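Long-range contacts in ethanolamine kinase Pv091845 (Plasmodium vivax, PDB 2QG7), which probably phosphorylates ethanolamine, the first of three steps leading from ethanolamine to phosphatidylethanolamine: residues D[120-125]-D[137-142]; D[207-212]-D[290-295]; D[286-291]-D[357-362]. All blocks are in the same frame, centred on the assembly; numbering follows the deposited sequence.

Three contacts illustrate how one kinase fold uses different chemistry in different places. Interaction 1 is a buried antiparallel hairpin in the five-stranded sheet, held by paired backbone bonds, with aliphatic side chains on one face and a salt-bridged arginine on the other. It lies across the chain's centre from the other two, its centre about 24 Å from that of interaction 2 and about 29 Å from that of interaction 3. Those two touch, their centres about 9 Å apart, and share I290 and V291 of strand 290-293. Interaction 2 is a buried helix-to-strand packing of side chains, whereas the partly buried interaction 3 pairs the same strand with 356-359 and holds the start of helix 360-369.

Interaction 1: residues D[120-125]-D[137-142]; sequences ITNILI and LIRLYG
Strands 122-125 and 137-141 run antiparallel, their axes 163° apart, as the two arms of a beta hairpin. I123 and L140 form a hydrogen-bonded pair in which I123 N reaches L140 O at 2.9 Å and L140 N answers to I123 O. The next such pair is tighter, with I138 N 2.6 Å from I125 O; in both pairs the donors lie in the carbonyl planes. Beyond the strand end, G142 N makes only a weak bond to T121 O.

One face carries I123, I125, I138 and L140, and there the tips of I125 and L140 cross obliquely, CD1 to CD1 at 3.7 Å. On the other face L124 and R139 lie side by side. L124 CD2 sits 3.8 Å above the guanidinium plane of R139, over its centre, and on another flank it meets L137 CD2 at 3.7 Å. A bend at chi3 (-68°) turns the arginine head across toward the neighbouring strand and over L124, so that NH2 comes 3.6 Å from N122 OD1, which stands at the guanidinium edge, the amide and guanidinium planes 82° apart.

The charge of R139 is met chiefly by a salt bridge from NH1 to E180, with a long, weak ion pair to D351 of the DFE sequence, the probable counterpart of the kinase DFG motif. R139, on the third strand, may correspond to the strand-3 lysine of protein kinases, though its salt-bridge partner E180 comes from strand 177-181. Strand 112-116 flanks 122-128, strand 177-181 flanks 136-141, and helix 84-98 packs on the face of I125, I138 and L140.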
loop_
_atom_site.group_PDB
_atom_site.type_symbol
_atom_site.label_atom_id
_atom_site.label_comp_id
_atom_site.label_asym_id
_atom_site.label_seq_id
_atom_site.Cartn_x
_atom_site.Cartn_y
_atom_site.Cartn_z
ATOM N N ILE D 120 18.753 -2.421 -3.740
ATOM C CA ILE D 120 17.878 -1.603 -4.600
ATOM C C ILE D 120 18.602 -0.353 -5.077
ATOM O O ILE D 120 18.326 0.145 -6.173
ATOM C CB ILE D 120 16.467 -1.222 -3.963
ATOM C CG1 ILE D 120 16.603 -0.645 -2.534
ATOM C CG2 ILE D 120 15.447 -2.419 -4.065
ATOM C CD1 ILE D 120 15.327 -0.003 -1.993
ATOM N N THR D 121 19.536 0.139 -4.265
ATOM C CA THR D 121 20.258 1.366 -4.599
ATOM C C THR D 121 21.687 1.124 -5.155
ATOM O O THR D 121 22.447 2.071 -5.406
ATOM C CB THR D 121 20.259 2.351 -3.397
ATOM O OG1 THR D 121 20.946 1.760 -2.277
ATOM C CG2 THR D 121 18.811 2.695 -3.007
ATOM N N ASN D 122 22.028 -0.153 -5.345
ATOM C CA ASN D 122 23.333 -0.588 -5.829
ATOM C C ASN D 122 23.110 -1.521 -7.001
ATOM O O ASN D 122 22.015 -2.094 -7.152
ATOM C CB ASN D 122 24.077 -1.372 -4.738
ATOM C CG ASN D 122 24.203 -0.594 -3.410
ATOM O OD1 ASN D 122 23.955 -1.160 -2.322
ATOM N ND2 ASN D 122 24.598 0.697 -3.489
ATOM N N ILE D 123 24.154 -1.659 -7.827
ATOM C CA ILE D 123 24.209 -2.710 -8.847
ATOM C C ILE D 123 25.343 -3.665 -8.486
ATOM O O ILE D 123 26.482 -3.223 -8.272
ATOM C CB ILE D 123 24.413 -2.128 -10.256
ATOM C CG1 ILE D 123 23.378 -1.016 -10.493
ATOM C CG2 ILE D 123 24.329 -3.231 -11.306
ATOM C CD1 ILE D 123 23.749 0.023 -11.585
ATOM N N LEU D 124 25.011 -4.958 -8.391
ATOM C CA LEU D 124 25.984 -6.003 -8.050
ATOM C C LEU D 124 26.343 -6.906 -9.224
ATOM O O LEU D 124 25.467 -7.490 -9.869
ATOM C CB LEU D 124 25.498 -6.865 -6.879
ATOM C CG LEU D 124 25.656 -6.257 -5.490
ATOM C CD1 LEU D 124 24.941 -7.117 -4.437
ATOM C CD2 LEU D 124 27.136 -6.039 -5.154
ATOM N N ILE D 125 27.643 -7.025 -9.479
ATOM C CA ILE D 125 28.109 -7.823 -10.598
ATOM C C ILE D 125 29.165 -8.812 -10.136
ATOM O O ILE D 125 30.247 -8.418 -9.662
ATOM C CB ILE D 125 28.626 -6.974 -11.808
ATOM C CG1 ILE D 125 27.635 -5.847 -12.168
ATOM C CG2 ILE D 125 28.945 -7.883 -13.030
ATOM C CD1 ILE D 125 27.907 -4.512 -11.426
ATOM N N LEU D 137 33.459 -9.556 -6.760
ATOM C CA LEU D 137 32.153 -8.897 -6.836
ATOM C C LEU D 137 32.367 -7.412 -7.115
ATOM O O LEU D 137 33.213 -6.760 -6.460
ATOM C CB LEU D 137 31.380 -9.098 -5.518
ATOM C CG LEU D 137 29.923 -8.649 -5.401
ATOM C CD1 LEU D 137 29.034 -9.506 -6.284
ATOM C CD2 LEU D 137 29.440 -8.727 -3.947
ATOM N N ILE D 138 31.634 -6.880 -8.097
ATOM C CA ILE D 138 31.694 -5.455 -8.342
ATOM C C ILE D 138 30.410 -4.822 -7.843
ATOM O O ILE D 138 29.307 -5.274 -8.169
ATOM C CB ILE D 138 31.949 -5.096 -9.825
ATOM C CG1 ILE D 138 33.255 -5.721 -10.314
ATOM C CG2 ILE D 138 31.992 -3.579 -10.010
ATOM C CD1 ILE D 138 33.519 -5.500 -11.791
ATOM N N ARG D 139 30.576 -3.780 -7.034
ATOM C CA ARG D 139 29.460 -3.031 -6.527
ATOM C C ARG D 139 29.548 -1.615 -7.063
ATOM O O ARG D 139 30.534 -0.897 -6.838
ATOM C CB ARG D 139 29.453 -3.046 -4.994
ATOM C CG ARG D 139 28.200 -2.465 -4.372
ATOM C CD ARG D 139 28.379 -2.264 -2.885
ATOM N NE ARG D 139 28.482 -3.531 -2.162
ATOM C CZ ARG D 139 27.447 -4.293 -1.797
ATOM N NH1 ARG D 139 27.675 -5.427 -1.142
ATOM N NH2 ARG D 139 26.186 -3.942 -2.081
ATOM N N LEU D 140 28.505 -1.233 -7.792
ATOM C CA LEU D 140 28.413 0.081 -8.408
ATOM C C LEU D 140 27.303 0.840 -7.714
ATOM O O LEU D 140 26.161 0.371 -7.647
ATOM C CB LEU D 140 28.141 -0.047 -9.913
ATOM C CG LEU D 140 29.204 -0.757 -10.770
ATOM C CD1 LEU D 140 28.699 -0.930 -12.171
ATOM C CD2 LEU D 140 30.509 0.027 -10.815
ATOM N N TYR D 141 27.653 2.003 -7.178
ATOM C CA TYR D 141 26.707 2.820 -6.415
ATOM C C TYR D 141 25.700 3.535 -7.319
ATOM O O TYR D 141 26.018 3.855 -8.473
ATOM C CB TYR D 141 27.444 3.853 -5.545
ATOM C CG TYR D 141 28.651 3.349 -4.764
ATOM C CD1 TYR D 141 28.669 2.061 -4.196
ATOM C CD2 TYR D 141 29.766 4.189 -4.563
ATOM C CE1 TYR D 141 29.766 1.617 -3.482
ATOM C CE2 TYR D 141 30.869 3.755 -3.842
ATOM C CZ TYR D 141 30.859 2.464 -3.299
ATOM O OH TYR D 141 31.948 2.019 -2.580
ATOM N N GLY D 142 24.492 3.785 -6.785
ATOM C CA GLY D 142 23.492 4.614 -7.481
ATOM C C GLY D 142 23.783 6.119 -7.424
ATOM O O GLY D 142 24.884 6.540 -7.031
#

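Interaction 2: residues D[207-212]-D[290-295]; sequences KLLHDI and IVLCHC
H210, on the last turn of helix 196-210, reaches strand 290-293 with its ring. Its CB lies 3.9 Å from V291 CG2, and CG closes in on the same methyl at 3.5 Å. That methyl, in the crowded position between the backbone N and carbonyl carbon of V291, sits over the ring face in a CH-pi contact, 3.6 Å from the centroid and 19° off the normal. Along the ring edge CD2 points to L292 O, 3.1 Å away. ND1 is hydrogen-bonded to the hydroxyl of Y394, while NE2 bonds to D363 OD2, so both nitrogens help fix the ring's rotation; C293 SG approaches NE2 obliquely at 4.0 Å.

D363, in helix 360-369, also takes the backbone N-H groups of H294 and C295. The sequence H294-C295-D296 matches the HxD motif of the kinase catalytic loop, and an aspartate gripping that backbone is likewise found in protein kinases.

L209, its CG anti to the backbone N, crosses L292 at about a right angle and sends CD2 to H294 CB at 3.7 Å. I212 adds CD1 against L292 CD2, 4.1 Å apart, while helix 151-163 packs on L292 through I157 and L161.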
loop_
_atom_site.group_PDB
_atom_site.type_symbol
_atom_site.label_atom_id
_atom_site.label_comp_id
_atom_site.label_asym_id
_atom_site.label_seq_id
_atom_site.Cartn_x
_atom_site.Cartn_y
_atom_site.Cartn_z
ATOM N N LYS D 207 24.331 -10.535 17.775
ATOM C CA LYS D 207 25.062 -10.306 19.029
ATOM C C LYS D 207 26.569 -10.148 18.794
ATOM O O LYS D 207 27.188 -9.224 19.351
ATOM C CB LYS D 207 24.813 -11.434 20.025
ATOM C CG LYS D 207 24.397 -10.908 21.392
ATOM C CD LYS D 207 25.580 -10.249 22.082
ATOM C CE LYS D 207 25.136 -9.338 23.185
ATOM N NZ LYS D 207 24.584 -10.201 24.272
ATOM N N LEU D 208 27.145 -11.046 17.972
ATOM C CA LEU D 208 28.516 -10.883 17.505
ATOM C C LEU D 208 28.823 -9.486 16.948
ATOM O O LEU D 208 29.869 -8.927 17.231
ATOM C CB LEU D 208 28.850 -11.941 16.451
ATOM C CG LEU D 208 28.931 -13.408 16.912
ATOM C CD1 LEU D 208 29.005 -14.420 15.717
ATOM C CD2 LEU D 208 30.133 -13.585 17.836
ATOM N N LEU D 209 27.921 -8.934 16.127
ATOM C CA LEU D 209 28.031 -7.574 15.656
ATOM C C LEU D 209 27.918 -6.587 16.810
ATOM O O LEU D 209 28.689 -5.632 16.922
ATOM C CB LEU D 209 26.972 -7.311 14.562
ATOM C CG LEU D 209 26.576 -5.887 14.146
ATOM C CD1 LEU D 209 27.702 -5.212 13.423
ATOM C CD2 LEU D 209 25.332 -5.906 13.294
ATOM N N HIS D 210 26.949 -6.821 17.682
ATOM C CA HIS D 210 26.714 -5.898 18.784
ATOM C C HIS D 210 27.798 -5.925 19.880
ATOM O O HIS D 210 27.894 -4.995 20.684
ATOM C CB HIS D 210 25.292 -6.083 19.333
ATOM C CG HIS D 210 24.226 -5.585 18.396
ATOM N ND1 HIS D 210 22.868 -5.702 18.663
ATOM C CD2 HIS D 210 24.326 -4.978 17.186
ATOM C CE1 HIS D 210 22.183 -5.184 17.658
ATOM N NE2 HIS D 210 23.044 -4.742 16.751
ATOM N N ASP D 211 28.611 -6.986 19.887
ATOM C CA ASP D 211 29.698 -7.180 20.861
ATOM C C ASP D 211 30.955 -6.408 20.520
ATOM O O ASP D 211 31.825 -6.243 21.359
ATOM C CB ASP D 211 30.059 -8.657 20.986
ATOM C CG ASP D 211 29.077 -9.429 21.865
ATOM O OD1 ASP D 211 28.407 -8.793 22.715
ATOM O OD2 ASP D 211 28.973 -10.671 21.713
ATOM N N ILE D 212 31.056 -5.944 19.287
ATOM C CA ILE D 212 32.197 -5.166 18.838
ATOM C C ILE D 212 32.332 -3.898 19.672
ATOM O O ILE D 212 31.437 -3.046 19.682
ATOM C CB ILE D 212 32.115 -4.841 17.318
ATOM C CG1 ILE D 212 32.100 -6.126 16.498
ATOM C CG2 ILE D 212 33.263 -3.993 16.867
ATOM C CD1 ILE D 212 31.895 -5.872 15.045
ATOM N N ILE D 290 24.315 1.832 23.126
ATOM C CA ILE D 290 24.769 2.200 21.791
ATOM C C ILE D 290 25.834 1.198 21.346
ATOM O O ILE D 290 26.892 1.085 21.966
ATOM C CB ILE D 290 25.368 3.631 21.770
ATOM C CG1 ILE D 290 24.513 4.609 22.617
ATOM C CG2 ILE D 290 25.573 4.135 20.387
ATOM C CD1 ILE D 290 23.070 4.720 22.227
ATOM N N VAL D 291 25.521 0.439 20.295
ATOM C CA VAL D 291 26.404 -0.597 19.757
ATOM C C VAL D 291 26.603 -0.367 18.270
ATOM O O VAL D 291 26.005 0.548 17.683
ATOM C CB VAL D 291 25.869 -2.019 20.048
ATOM C CG1 VAL D 291 25.683 -2.204 21.563
ATOM C CG2 VAL D 291 24.562 -2.262 19.371
ATOM N N LEU D 292 27.478 -1.147 17.649
ATOM C CA LEU D 292 27.627 -1.064 16.198
ATOM C C LEU D 292 26.475 -1.857 15.642
ATOM O O LEU D 292 26.413 -3.102 15.798
ATOM C CB LEU D 292 28.950 -1.676 15.767
ATOM C CG LEU D 292 29.384 -1.508 14.306
ATOM C CD1 LEU D 292 29.252 -0.050 13.842
ATOM C CD2 LEU D 292 30.789 -2.037 14.114
ATOM N N CYS D 293 25.546 -1.133 15.019
ATOM C CA CYS D 293 24.354 -1.737 14.424
ATOM C C CYS D 293 24.522 -1.977 12.924
ATOM O O CYS D 293 25.315 -1.333 12.272
ATOM C CB CYS D 293 23.175 -0.824 14.691
ATOM S SG CYS D 293 22.678 -0.738 16.432
ATOM N N HIS D 294 23.788 -2.939 12.380
ATOM C CA HIS D 294 23.704 -3.092 10.928
ATOM C C HIS D 294 22.829 -2.016 10.250
ATOM O O HIS D 294 23.240 -1.396 9.238
ATOM C CB HIS D 294 23.210 -4.477 10.571
ATOM C CG HIS D 294 23.225 -4.745 9.092
ATOM N ND1 HIS D 294 22.264 -4.245 8.230
ATOM C CD2 HIS D 294 24.077 -5.465 8.327
ATOM C CE1 HIS D 294 22.529 -4.643 7.001
ATOM N NE2 HIS D 294 23.621 -5.388 7.032
ATOM N N CYS D 295 21.634 -1.804 10.816
ATOM C CA CYS D 295 20.707 -0.687 10.467
ATOM C C CYS D 295 19.758 -0.910 9.291
ATOM O O CYS D 295 18.888 -0.083 9.068
ATOM C CB CYS D 295 21.437 0.647 10.304
ATOM S SG CYS D 295 22.408 1.131 11.716
#

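Interaction 3: residues D[286-291]-D[357-362]; sequences ENSPIV and PMERAY
With S288 OG anti to its backbone N (chi1 -175°) and R360 CG in the crowded position between N and carbonyl carbon (chi1 58°), the two side chains are brought to the same helix start. S288 OG accepts a bond from A361 N at 3.1 Å, and P289 O takes R360 N at 3.0 Å, in the carbonyl plane. Two amides of the first helical turn, which lack acceptors within the helix, are thereby satisfied. From CG to NE the arginine chain is extended and crosses the proline obliquely, P289 CD 3.5 Å from R360 NE and P289 CG over one face of the guanidinium.

Beyond P289, and before the helix on the other segment, the two run as antiparallel strands. V291 N bonds to M358 O at 2.8 Å from 30° above the carbonyl plane, while M358 N meets V291 O nearly along its C=O axis. I290 lies alongside E359, the N-cap residue, CD1 to CG at 3.8 Å.

E409 of helix 400-410 links both key groups, salt-bridged to R360 NE and hydrogen-bonded to S288 OG. The carboxylate of E359 turns instead to S234 and W237. Helix 216-226 lies against I290 and P357, and helix 413-430 packs F413 on E359 and A361.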
loop_
_atom_site.group_PDB
_atom_site.type_symbol
_atom_site.label_atom_id
_atom_site.label_comp_id
_atom_site.label_asym_id
_atom_site.label_seq_id
_atom_site.Cartn_x
_atom_site.Cartn_y
_atom_site.Cartn_z
ATOM N N GLU D 286 14.365 4.420 27.465
ATOM C CA GLU D 286 14.589 2.978 27.626
ATOM C C GLU D 286 16.064 2.679 27.907
ATOM O O GLU D 286 16.377 1.579 28.281
ATOM C CB GLU D 286 14.098 2.189 26.404
ATOM C CG GLU D 286 12.645 2.317 26.073
ATOM C CD GLU D 286 11.712 1.629 27.059
ATOM O OE1 GLU D 286 10.514 1.990 27.046
ATOM O OE2 GLU D 286 12.141 0.727 27.841
ATOM N N ASN D 287 16.937 3.683 27.754
ATOM C CA ASN D 287 18.406 3.555 27.873
ATOM C C ASN D 287 18.930 2.255 27.222
ATOM O O ASN D 287 19.247 1.240 27.915
ATOM C CB ASN D 287 18.913 3.689 29.327
ATOM C CG ASN D 287 18.992 5.155 29.800
ATOM O OD1 ASN D 287 17.949 5.824 30.026
ATOM N ND2 ASN D 287 20.237 5.648 30.008
ATOM N N SER D 288 18.986 2.286 25.891
ATOM C CA SER D 288 19.457 1.150 25.143
ATOM C C SER D 288 20.915 1.412 24.819
ATOM O O SER D 288 21.262 2.471 24.271
ATOM C CB SER D 288 18.612 0.912 23.880
ATOM O OG SER D 288 18.998 -0.270 23.206
ATOM N N PRO D 289 21.780 0.438 25.154
ATOM C CA PRO D 289 23.216 0.546 24.867
ATOM C C PRO D 289 23.495 0.817 23.386
ATOM O O PRO D 289 22.967 0.131 22.526
ATOM C CB PRO D 289 23.761 -0.818 25.273
ATOM C CG PRO D 289 22.685 -1.395 26.190
ATOM C CD PRO D 289 21.409 -0.853 25.766
ATOM N N ILE D 290 24.315 1.832 23.126
ATOM C CA ILE D 290 24.769 2.200 21.791
ATOM C C ILE D 290 25.834 1.198 21.346
ATOM O O ILE D 290 26.892 1.085 21.966
ATOM C CB ILE D 290 25.368 3.631 21.770
ATOM C CG1 ILE D 290 24.513 4.609 22.617
ATOM C CG2 ILE D 290 25.573 4.135 20.387
ATOM C CD1 ILE D 290 23.070 4.720 22.227
ATOM N N VAL D 291 25.521 0.439 20.295
ATOM C CA VAL D 291 26.404 -0.597 19.757
ATOM C C VAL D 291 26.603 -0.367 18.270
ATOM O O VAL D 291 26.005 0.548 17.683
ATOM C CB VAL D 291 25.869 -2.019 20.048
ATOM C CG1 VAL D 291 25.683 -2.204 21.563
ATOM C CG2 VAL D 291 24.562 -2.262 19.371
ATOM N N PRO D 357 26.965 3.457 14.798
ATOM C CA PRO D 357 26.604 3.266 16.208
ATOM C C PRO D 357 25.204 3.768 16.554
ATOM O O PRO D 357 24.926 4.929 16.439
ATOM C CB PRO D 357 27.697 4.041 16.947
ATOM C CG PRO D 357 28.795 4.300 15.891
ATOM C CD PRO D 357 28.073 4.422 14.629
ATOM N N MET D 358 24.324 2.872 16.964
ATOM C CA MET D 358 22.977 3.250 17.367
ATOM C C MET D 358 22.610 2.392 18.556
ATOM O O MET D 358 23.325 1.450 18.862
ATOM C CB MET D 358 21.986 2.947 16.229
ATOM C CG MET D 358 22.089 3.843 15.028
ATOM S SD MET D 358 20.760 3.622 13.818
ATOM C CE MET D 358 21.290 4.827 12.596
ATOM N N GLU D 359 21.469 2.691 19.174
ATOM C CA GLU D 359 20.828 1.852 20.160
ATOM C C GLU D 359 20.616 0.455 19.610
ATOM O O GLU D 359 20.128 0.289 18.502
ATOM C CB GLU D 359 19.480 2.451 20.547
ATOM C CG GLU D 359 19.549 3.756 21.361
ATOM C CD GLU D 359 19.629 5.020 20.529
ATOM O OE1 GLU D 359 19.987 4.951 19.310
ATOM O OE2 GLU D 359 19.324 6.120 21.078
ATOM N N ARG D 360 20.963 -0.551 20.405
ATOM C CA ARG D 360 20.836 -1.939 20.020
ATOM C C ARG D 360 19.405 -2.318 19.807
ATOM O O ARG D 360 19.113 -3.283 19.074
ATOM C CB ARG D 360 21.506 -2.884 21.045
ATOM C CG ARG D 360 20.986 -2.790 22.483
ATOM C CD ARG D 360 21.186 -4.078 23.263
ATOM N NE ARG D 360 20.531 -4.060 24.585
ATOM C CZ ARG D 360 20.619 -5.013 25.532
ATOM N NH1 ARG D 360 21.364 -6.106 25.341
ATOM N NH2 ARG D 360 19.960 -4.874 26.696
ATOM N N ALA D 361 18.505 -1.584 20.454
ATOM C CA ALA D 361 17.076 -1.880 20.389
ATOM C C ALA D 361 16.480 -1.417 19.040
ATOM O O ALA D 361 15.567 -2.069 18.518
ATOM C CB ALA D 361 16.360 -1.269 21.534
ATOM N N TYR D 362 17.023 -0.332 18.465
ATOM C CA TYR D 362 16.702 0.029 17.085
ATOM C C TYR D 362 16.940 -1.096 16.032
ATOM O O TYR D 362 16.065 -1.364 15.199
ATOM C CB TYR D 362 17.440 1.276 16.672
ATOM C CG TYR D 362 17.121 1.650 15.271
ATOM C CD1 TYR D 362 15.964 2.395 14.964
ATOM C CD2 TYR D 362 17.959 1.247 14.222
ATOM C CE1 TYR D 362 15.665 2.752 13.647
ATOM C CE2 TYR D 362 17.649 1.571 12.885
ATOM C CZ TYR D 362 16.509 2.335 12.614
ATOM O OH TYR D 362 16.236 2.646 11.298
#